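PDB 6TSB: peroxiredoxin from Clostridioides difficile, which probably reduces hydroperoxides through its peroxiredoxin part and hydrolyses chitin through the family 18 glycoside hydrolase domain that forms this chain. Local coordinates for residues Phe61-Gln66 against Phe71-Arg76. Numbering follows the deposited sequence.
Sequences FAEIDQ and FIPYPR
Glu-63 and Phe-71 form an antiparallel hydrogen-bonded pair. Glu-63 N donates to Phe-71 O over 2.8 Å, almost straight at the hydrogen. The return bond from Phe-71 N to Glu-63 O is longer, 3.1 Å, with the donor tilted from the carbonyl plane. Beyond Ile-72 the chains part, and a water takes over, donating to Phe-61 O and weakly accepting from Tyr-74 N. Phe-61 O also lies 3.5 Å from Pro-73 CD. With CG between its backbone N and carbonyl carbon (chi1 71°), the Phe-71 ring turns its CD1-CE1-CZ edge toward the end of the strand: Phe-71 CE1 and CZ meet Glu-63 CB, each at 3.7 Å, and Ile-64 C and Asp-65 N come at the ring edge. Asp-65 CB reaches Phe-71 CE1 at 4.1 Å, while its OD1 accepts from Asn-69 N within the turn. Glu-63 bends at chi2, and its side chain crosses that of Pro-73 at about a right angle, the two CG atoms meeting. Away from the Phe-71 ring, Ala-62 CB and Ile-72 CD1 approach to 4.2 Å, both side chains also touching Met-125 of helix 112-128. The arrangement is a short beta hairpin ending strand 56-64 of the family 18 TIM barrel and leading into helix 75-83.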
loop_
_atom_site.group_PDB
_atom_site.type_symbol
_atom_site.label_atom_id
_atom_site.label_comp_id
_atom_site.label_asym_id
_atom_site.label_seq_id
_atom_site.Cartn_x
_atom_site.Cartn_y
_atom_site.Cartn_z
ATOM N N PHE A 61 -15.509 11.584 -30.244
ATOM C CA PHE A 61 -16.629 10.850 -30.825
ATOM C C PHE A 61 -17.020 11.424 -32.197
ATOM O O PHE A 61 -16.663 12.533 -32.492
ATOM C CB PHE A 61 -17.897 11.006 -29.980
ATOM C CG PHE A 61 -17.851 10.431 -28.595
ATOM C CD1 PHE A 61 -18.017 9.077 -28.395
ATOM C CD2 PHE A 61 -17.709 11.254 -27.489
ATOM C CE1 PHE A 61 -18.001 8.551 -27.110
ATOM C CE2 PHE A 61 -17.702 10.727 -26.206
ATOM C CZ PHE A 61 -17.848 9.372 -26.019
ATOM N N ALA A 62 -17.733 10.670 -33.030
ATOM C CA ALA A 62 -18.602 11.237 -34.087
ATOM C C ALA A 62 -19.940 11.587 -33.420
ATOM O O ALA A 62 -20.235 10.975 -32.378
ATOM C CB ALA A 62 -18.749 10.270 -35.229
ATOM N N GLU A 63 -20.694 12.550 -33.958
ATOM C CA GLU A 63 -22.026 12.940 -33.431
ATOM C C GLU A 63 -23.082 12.899 -34.554
ATOM O O GLU A 63 -22.710 12.652 -35.730
ATOM C CB GLU A 63 -21.934 14.294 -32.713
ATOM C CG GLU A 63 -21.061 14.307 -31.457
ATOM C CD GLU A 63 -21.323 13.257 -30.367
ATOM O OE1 GLU A 63 -22.338 12.512 -30.450
ATOM O OE2 GLU A 63 -20.498 13.167 -29.409
ATOM N N ILE A 64 -24.366 13.051 -34.181
ATOM C CA ILE A 64 -25.545 13.103 -35.108
ATOM C C ILE A 64 -26.125 14.529 -35.038
ATOM O O ILE A 64 -26.392 15.002 -33.933
ATOM C CB ILE A 64 -26.584 12.004 -34.768
ATOM C CG1 ILE A 64 -25.946 10.628 -34.590
ATOM C CG2 ILE A 64 -27.699 11.911 -35.806
ATOM C CD1 ILE A 64 -26.796 9.678 -33.764
ATOM N N ASP A 65 -26.281 15.216 -36.174
ATOM C CA ASP A 65 -26.839 16.602 -36.218
ATOM C C ASP A 65 -28.373 16.569 -36.296
ATOM O O ASP A 65 -28.955 15.454 -36.344
ATOM C CB ASP A 65 -26.264 17.399 -37.393
ATOM C CG ASP A 65 -26.665 16.929 -38.788
ATOM O OD1 ASP A 65 -27.787 16.339 -38.953
ATOM O OD2 ASP A 65 -25.843 17.140 -39.709
ATOM N N GLN A 66 -28.999 17.752 -36.355
ATOM C CA GLN A 66 -30.475 17.922 -36.463
ATOM C C GLN A 66 -31.065 17.077 -37.606
ATOM O O GLN A 66 -32.194 16.571 -37.423
ATOM C CB GLN A 66 -30.824 19.390 -36.651
ATOM C CG GLN A 66 -30.986 20.132 -35.337
ATOM C CD GLN A 66 -31.658 21.460 -35.587
ATOM O OE1 GLN A 66 -32.858 21.616 -35.367
ATOM N NE2 GLN A 66 -30.891 22.408 -36.113
ATOM N N PHE A 71 -21.332 13.670 -38.270
ATOM C CA PHE A 71 -20.140 14.541 -38.414
ATOM C C PHE A 71 -19.132 14.256 -37.288
ATOM O O PHE A 71 -19.531 13.789 -36.227
ATOM C CB PHE A 71 -20.586 16.005 -38.431
ATOM C CG PHE A 71 -21.083 16.526 -37.108
ATOM C CD1 PHE A 71 -22.331 16.168 -36.626
ATOM C CD2 PHE A 71 -20.298 17.378 -36.347
ATOM C CE1 PHE A 71 -22.778 16.650 -35.404
ATOM C CE2 PHE A 71 -20.744 17.864 -35.126
ATOM C CZ PHE A 71 -21.986 17.500 -34.655
ATOM N N ILE A 72 -17.869 14.616 -37.523
ATOM C CA ILE A 72 -16.731 14.599 -36.559
ATOM C C ILE A 72 -16.504 16.030 -36.072
ATOM O O ILE A 72 -16.022 16.859 -36.818
ATOM C CB ILE A 72 -15.435 14.106 -37.239
ATOM C CG1 ILE A 72 -15.633 13.043 -38.330
ATOM C CG2 ILE A 72 -14.433 13.681 -36.181
ATOM C CD1 ILE A 72 -15.701 11.603 -37.866
ATOM N N PRO A 73 -16.791 16.404 -34.814
ATOM C CA PRO A 73 -16.433 17.738 -34.336
ATOM C C PRO A 73 -14.949 18.143 -34.501
ATOM O O PRO A 73 -14.712 19.310 -34.709
ATOM C CB PRO A 73 -16.792 17.724 -32.839
ATOM C CG PRO A 73 -17.714 16.533 -32.636
ATOM C CD PRO A 73 -17.527 15.612 -33.819
ATOM N N TYR A 74 -13.995 17.215 -34.351
ATOM C CA TYR A 74 -12.531 17.496 -34.346
ATOM C C TYR A 74 -11.779 16.524 -35.254
ATOM O O TYR A 74 -10.978 15.726 -34.780
ATOM C CB TYR A 74 -11.954 17.369 -32.935
ATOM C CG TYR A 74 -12.529 18.302 -31.906
ATOM C CD1 TYR A 74 -11.974 19.549 -31.698
ATOM C CD2 TYR A 74 -13.567 17.904 -31.077
ATOM C CE1 TYR A 74 -12.460 20.405 -30.722
ATOM C CE2 TYR A 74 -14.086 18.760 -30.116
ATOM C CZ TYR A 74 -13.535 20.022 -29.945
ATOM O OH TYR A 74 -14.011 20.877 -29.000
ATOM N N PRO A 75 -11.971 16.576 -36.591
ATOM C CA PRO A 75 -11.352 15.599 -37.497
ATOM C C PRO A 75 -9.817 15.483 -37.434
ATOM O O PRO A 75 -9.302 14.426 -37.758
ATOM C CB PRO A 75 -11.768 16.057 -38.909
ATOM C CG PRO A 75 -12.344 17.458 -38.739
ATOM C CD PRO A 75 -12.795 17.572 -37.297
ATOM N N ARG A 76 -9.109 16.539 -37.032
ATOM C CA ARG A 76 -7.626 16.540 -37.094
ATOM C C ARG A 76 -7.073 15.480 -36.136
ATOM O O ARG A 76 -6.057 14.858 -36.473
ATOM C CB ARG A 76 -7.093 17.944 -36.797
ATOM C CG ARG A 76 -7.255 18.403 -35.357
ATOM C CD ARG A 76 -6.672 19.796 -35.233
ATOM N NE ARG A 76 -6.584 20.295 -33.867
ATOM C CZ ARG A 76 -7.598 20.837 -33.199
ATOM N NH1 ARG A 76 -8.786 20.940 -33.767
ATOM N NH2 ARG A 76 -7.420 21.260 -31.959
HETATM O O HOH W 1 -14.428 14.703 -32.322
#